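PDB 6TZ0: RNA-dependent RNA Polymerase from Bombyx mori cytoplasmic polyhedrosis virus, which synthesises viral RNA on an RNA template, making plus strands in transcription and complementary minus strands in genome replication within the particle. Local coordinates for residues N615-T620 with N632-Y637; F498-P503 with G640-S645. All blocks are in the same frame, centred on the assembly; numbering follows the deposited sequence.

Interaction 1: residues N615-T620 with N632-Y637; sequences NSQTST and NAEGTY
Thr618 and Glu634 form the polar centre of this contact, their side chains meeting at about a right angle. The hydroxyl OG1 of Thr618 donates to OE2 of Glu634 over 3.2 Å, reaching the oxygen on its anti side and 30° out of the carboxylate plane. In Glu634 CG lies anti to the backbone N, and a bend at chi2 (-90°) brings CD nearer Thr618. CG2, the other branch of Thr618, lies 3.3 Å from the carbonyl O of Thr636. Gln617 CB points away from 632-637, yet the bend at chi2 turns CD back, and NE2 at the end lies 3.4 Å from Glu634 CG, in the aliphatic part of the glutamate.

The two segments flank the beta hairpin 620-624/628-631: helix 604-614 runs into 615-620, while residues 632-637 lead toward the loop before helix 644-665, which probably corresponds to motif B of viral RNA polymerases. At the hairpin's open end Ser619 OG donates to the carbonyl O of Asn632 at 3.1 Å, from 58° above the carbonyl plane; the Thr501 carbonyl of Viral structural protein 4 is a second, weak partner of OG. Beside it Thr620 and Asn632 run side by side, pointing the same way; ND2 of Asn632 is spent on the carbonyl of Val357.

Viral structural protein 4 covers one face: Ser616 OG is hydrogen-bonded to the carbonyl O of its Leu541, and its His542 bonds weakly to Glu634 OE1. Its Asp495 also sits close to OE1, which may raise the proton affinity of the glutamate, though His542 would work against this. Tyr637 CB points away from 615-620; its side chain comes to about 4 Å from that of Asp552, which binds UTP, and its ring stacks on His647 and meets His648 edge-to-face.

Interaction 2: residues F498-P503 with G640-S645; sequences FLSFMP and GRADTS
Ser500 and Ala642 bring the two backbones closest, their CA atoms 5.7 Å apart, where the break between helix 494-499 and helix 501-508 meets the loop that leads into helix 644-665. Ser500 CB points at that loop. Its OG stands between the backbone N and the carbonyl carbon (chi1 64°), where it binds the carbonyl of Leu497 one turn back and accepts a weak, long bond from the N-H of Ala642, 3.5 Å with an angle of 155° at the hydrogen. The methyl of Ala642 settles against the same serine, its CB 3.4 Å from Ser500 O and equally near Ser500 OG.

Arg641 extends from CG to NE past the serine. Ser500 CB touches the edge of the guanidinium near its plane, 3.6 Å from Arg641 NE, while NH1 forms a salt bridge with Glu612 of helix 604-614. Asp643 adds a second, looser charge pairing: its OD1 is 3.4 Å from Arg641 NE but well out of the guanidinium plane, with no N-H aimed at it. OD1 also takes a weak hydrogen bond from Tyr637 OH. The other oxygen, OD2, rests 3.4 Å from Pro503 CB, a contact with the ring's aliphatic surface. Asp643 holds the N-cap position of helix 644-665, although its side chain makes no capping bond.

The sequence Gly640-Arg641-Ala642-Asp643-Thr644 and the long helix after it probably correspond to motif B of viral RNA polymerases, whose loop borders the active site; Arg641 lies about 9 Å, side chain to side chain, from the UTP-binding Asp552. Around the contact, Phe420 of helix 413-422 and Tyr504 of helix 501-508 pack on Ala642, and the salt bridge from Arg641 to Glu612 ties this loop to helix 604-614.

In the fold
Interaction 1 is nested in the chain loop closed by interaction 2, and both are largely buried in the polymerase domain, their centres about 14 Å apart. Interaction 1 lies at an interface, with Viral structural protein 4 supplying partners to several of its polar groups; interaction 2 is enclosed by helices of its own chain. Hydroxyl groups donating to a carboxylate and a carbonyl carry the first, whereas the second relies on close aliphatic contacts, one weak backbone N-H bond and charge pairing around Arg641. Helix 604-614 leads into the first and flanks the second. Tyr637 connects them directly, its OH probably hydrogen-bonded to Asp643 O and its ring packed on Thr644.

Interaction 1: residues N615-T620 with N632-Y637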
loop_
_atom_site.group_PDB
_atom_site.type_symbol
_atom_site.label_atom_id
_atom_site.label_comp_id
_atom_site.label_asym_id
_atom_site.label_seq_id
_atom_site.Cartn_x
_atom_site.Cartn_y
_atom_site.Cartn_z
ATOM N N ASN A 615 18.087 -8.166 9.505
ATOM C CA ASN A 615 17.053 -9.140 9.851
ATOM C C ASN A 615 15.914 -8.978 8.856
ATOM O O ASN A 615 14.921 -8.308 9.140
ATOM C CB ASN A 615 16.571 -8.917 11.273
ATOM C CG ASN A 615 17.659 -9.115 12.290
ATOM O OD1 ASN A 615 18.452 -10.042 12.194
ATOM N ND2 ASN A 615 17.722 -8.226 13.266
ATOM N N SER A 616 16.038 -9.616 7.700
ATOM C CA SER A 616 15.124 -9.386 6.591
ATOM C C SER A 616 14.377 -10.668 6.265
ATOM O O SER A 616 14.996 -11.691 5.956
ATOM C CB SER A 616 15.877 -8.883 5.364
ATOM O OG SER A 616 16.757 -9.878 4.891
ATOM N N GLN A 617 13.052 -10.611 6.330
ATOM C CA GLN A 617 12.206 -11.740 5.974
ATOM C C GLN A 617 10.991 -11.196 5.243
ATOM O O GLN A 617 10.203 -10.444 5.820
ATOM C CB GLN A 617 11.775 -12.526 7.210
ATOM C CG GLN A 617 11.098 -13.819 6.869
ATOM C CD GLN A 617 12.069 -14.835 6.333
ATOM O OE1 GLN A 617 13.129 -15.049 6.905
ATOM N NE2 GLN A 617 11.723 -15.454 5.218
ATOM N N THR A 618 10.833 -11.589 3.985
ATOM C CA THR A 618 9.803 -11.039 3.119
ATOM C C THR A 618 8.545 -11.899 3.068
ATOM O O THR A 618 7.442 -11.349 2.964
ATOM C CB THR A 618 10.377 -10.862 1.704
ATOM O OG1 THR A 618 11.575 -10.081 1.776
ATOM C CG2 THR A 618 9.415 -10.144 0.786
ATOM N N SER A 619 8.695 -13.215 3.258
ATOM C CA SER A 619 7.718 -14.221 2.840
ATOM C C SER A 619 6.362 -14.052 3.506
ATOM O O SER A 619 6.232 -14.172 4.727
ATOM C CB SER A 619 8.262 -15.612 3.141
ATOM O OG SER A 619 9.431 -15.865 2.399
ATOM N N THR A 620 5.355 -13.771 2.691
ATOM C CA THR A 620 3.997 -13.624 3.173
ATOM C C THR A 620 3.362 -14.985 3.400
ATOM O O THR A 620 3.628 -15.950 2.681
ATOM C CB THR A 620 3.160 -12.830 2.177
ATOM O OG1 THR A 620 3.155 -13.514 0.922
ATOM C CG2 THR A 620 3.746 -11.460 1.983
ATOM N N ASN A 632 5.220 -18.256 1.299
ATOM C CA ASN A 632 5.832 -17.895 0.032
ATOM C C ASN A 632 7.336 -18.143 0.097
ATOM O O ASN A 632 7.917 -18.259 1.171
ATOM C CB ASN A 632 5.540 -16.425 -0.279
ATOM C CG ASN A 632 5.837 -16.054 -1.709
ATOM O OD1 ASN A 632 6.221 -16.894 -2.514
ATOM N ND2 ASN A 632 5.696 -14.780 -2.026
ATOM N N ALA A 633 7.965 -18.235 -1.070
ATOM C CA ALA A 633 9.416 -18.169 -1.097
ATOM C C ALA A 633 9.874 -16.734 -0.842
ATOM O O ALA A 633 9.103 -15.780 -0.951
ATOM C CB ALA A 633 9.961 -18.678 -2.427
ATOM N N GLU A 634 11.144 -16.589 -0.495
ATOM C CA GLU A 634 11.664 -15.318 -0.018
ATOM C C GLU A 634 12.411 -14.604 -1.139
ATOM O O GLU A 634 12.912 -15.230 -2.071
ATOM C CB GLU A 634 12.568 -15.552 1.198
ATOM C CG GLU A 634 12.749 -14.359 2.133
ATOM C CD GLU A 634 13.917 -13.482 1.752
ATOM O OE1 GLU A 634 14.881 -14.019 1.171
ATOM O OE2 GLU A 634 13.878 -12.261 2.024
ATOM N N GLY A 635 12.449 -13.280 -1.062
ATOM C CA GLY A 635 13.146 -12.506 -2.069
ATOM C C GLY A 635 12.207 -11.747 -2.979
ATOM O O GLY A 635 12.517 -11.497 -4.146
ATOM N N THR A 636 11.042 -11.409 -2.459
ATOM C CA THR A 636 10.086 -10.542 -3.118
ATOM C C THR A 636 10.273 -9.171 -2.465
ATOM O O THR A 636 11.241 -8.953 -1.735
ATOM C CB THR A 636 8.688 -11.161 -2.976
ATOM O OG1 THR A 636 8.798 -12.568 -3.192
ATOM C CG2 THR A 636 7.711 -10.664 -4.040
ATOM N N TYR A 637 9.387 -8.223 -2.738
ATOM C CA TYR A 637 9.347 -7.020 -1.944
ATOM C C TYR A 637 7.931 -6.865 -1.405
ATOM O O TYR A 637 6.972 -6.993 -2.179
ATOM C CB TYR A 637 9.749 -5.794 -2.765
ATOM C CG TYR A 637 10.148 -4.641 -1.893
ATOM C CD1 TYR A 637 11.400 -4.614 -1.296
ATOM C CD2 TYR A 637 9.268 -3.605 -1.625
ATOM C CE1 TYR A 637 11.771 -3.579 -0.481
ATOM C CE2 TYR A 637 9.634 -2.565 -0.806
ATOM C CZ TYR A 637 10.883 -2.558 -0.239
ATOM O OH TYR A 637 11.250 -1.520 0.577
#

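Interaction 2: residues F498-P503 with G640-S645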
loop_
_atom_site.group_PDB
_atom_site.type_symbol
_atom_site.label_atom_id
_atom_site.label_comp_id
_atom_site.label_asym_id
_atom_site.label_seq_id
_atom_site.Cartn_x
_atom_site.Cartn_y
_atom_site.Cartn_z
ATOM N N PHE A 498 7.196 -0.519 11.933
ATOM C CA PHE A 498 8.081 0.420 12.601
ATOM C C PHE A 498 9.528 0.227 12.179
ATOM O O PHE A 498 10.296 1.192 12.170
ATOM C CB PHE A 498 7.938 0.260 14.112
ATOM C CG PHE A 498 8.748 1.230 14.908
ATOM C CD1 PHE A 498 8.329 2.537 15.057
ATOM C CD2 PHE A 498 9.929 0.832 15.512
ATOM C CE1 PHE A 498 9.064 3.430 15.793
ATOM C CE2 PHE A 498 10.671 1.725 16.247
ATOM C CZ PHE A 498 10.237 3.024 16.387
ATOM N N LEU A 499 9.923 -1.002 11.843
ATOM C CA LEU A 499 11.294 -1.230 11.390
ATOM C C LEU A 499 11.554 -0.604 10.028
ATOM O O LEU A 499 12.683 -0.200 9.733
ATOM C CB LEU A 499 11.609 -2.720 11.344
ATOM C CG LEU A 499 11.842 -3.382 12.691
ATOM C CD1 LEU A 499 12.078 -4.865 12.491
ATOM C CD2 LEU A 499 13.029 -2.723 13.365
ATOM N N SER A 500 10.535 -0.513 9.187
ATOM C CA SER A 500 10.698 0.093 7.878
ATOM C C SER A 500 10.405 1.584 7.867
ATOM O O SER A 500 10.255 2.157 6.785
ATOM C CB SER A 500 9.795 -0.613 6.872
ATOM O OG SER A 500 8.433 -0.427 7.200
ATOM N N PHE A 501 10.327 2.230 9.028
ATOM C CA PHE A 501 9.892 3.618 9.044
ATOM C C PHE A 501 11.058 4.578 8.850
ATOM O O PHE A 501 10.929 5.577 8.135
ATOM C CB PHE A 501 9.147 3.923 10.336
ATOM C CG PHE A 501 8.569 5.296 10.377
ATOM C CD1 PHE A 501 7.500 5.625 9.565
ATOM C CD2 PHE A 501 9.077 6.252 11.236
ATOM C CE1 PHE A 501 6.961 6.886 9.595
ATOM C CE2 PHE A 501 8.542 7.512 11.266
ATOM C CZ PHE A 501 7.482 7.829 10.447
ATOM N N MET A 502 12.196 4.305 9.479
ATOM C CA MET A 502 13.364 5.157 9.279
ATOM C C MET A 502 14.013 5.024 7.895
ATOM O O MET A 502 14.477 6.057 7.380
ATOM C CB MET A 502 14.366 4.922 10.421
ATOM C CG MET A 502 15.577 5.849 10.424
ATOM S SD MET A 502 15.205 7.603 10.557
ATOM C CE MET A 502 14.813 7.737 12.291
ATOM N N PRO A 503 14.082 3.846 7.233
ATOM C CA PRO A 503 14.454 3.868 5.802
ATOM C C PRO A 503 13.509 4.672 4.922
ATOM O O PRO A 503 13.965 5.354 3.994
ATOM C CB PRO A 503 14.456 2.383 5.428
ATOM C CG PRO A 503 14.808 1.710 6.659
ATOM C CD PRO A 503 14.157 2.462 7.751
ATOM N N GLY A 640 3.435 -3.745 1.176
ATOM C CA GLY A 640 2.505 -3.215 2.150
ATOM C C GLY A 640 3.314 -2.577 3.254
ATOM O O GLY A 640 2.924 -2.544 4.424
ATOM N N ARG A 641 4.467 -2.074 2.856
ATOM C CA ARG A 641 5.529 -1.623 3.729
ATOM C C ARG A 641 5.588 -0.096 3.686
ATOM O O ARG A 641 4.942 0.545 2.856
ATOM C CB ARG A 641 6.825 -2.278 3.260
ATOM C CG ARG A 641 7.959 -2.349 4.218
ATOM C CD ARG A 641 9.068 -3.136 3.579
ATOM N NE ARG A 641 10.254 -3.186 4.413
ATOM C CZ ARG A 641 11.377 -3.791 4.060
ATOM N NH1 ARG A 641 12.408 -3.787 4.883
ATOM N NH2 ARG A 641 11.467 -4.395 2.885
ATOM N N ALA A 642 6.348 0.496 4.607
ATOM C CA ALA A 642 6.406 1.952 4.668
ATOM C C ALA A 642 7.216 2.525 3.512
ATOM O O ALA A 642 6.794 3.494 2.873
ATOM C CB ALA A 642 6.978 2.401 6.008
ATOM N N ASP A 643 8.354 1.912 3.199
ATOM C CA ASP A 643 9.273 2.418 2.183
ATOM C C ASP A 643 9.118 1.721 0.840
ATOM O O ASP A 643 10.110 1.512 0.145
ATOM C CB ASP A 643 10.714 2.306 2.678
ATOM C CG ASP A 643 11.102 0.894 3.080
ATOM O OD1 ASP A 643 10.250 -0.015 3.068
ATOM O OD2 ASP A 643 12.285 0.693 3.415
ATOM N N THR A 644 7.906 1.347 0.434
ATOM C CA THR A 644 7.791 0.529 -0.767
ATOM C C THR A 644 7.933 1.342 -2.052
ATOM O O THR A 644 8.639 0.919 -2.970
ATOM C CB THR A 644 6.485 -0.274 -0.748
ATOM O OG1 THR A 644 6.341 -0.977 -1.988
ATOM C CG2 THR A 644 5.250 0.593 -0.449
ATOM N N SER A 645 7.303 2.508 -2.140
ATOM C CA SER A 645 7.413 3.296 -3.358
ATOM C C SER A 645 8.735 4.043 -3.416
ATOM O O SER A 645 9.329 4.172 -4.500
ATOM C CB SER A 645 6.237 4.267 -3.450
ATOM O OG SER A 645 6.338 5.099 -4.586
#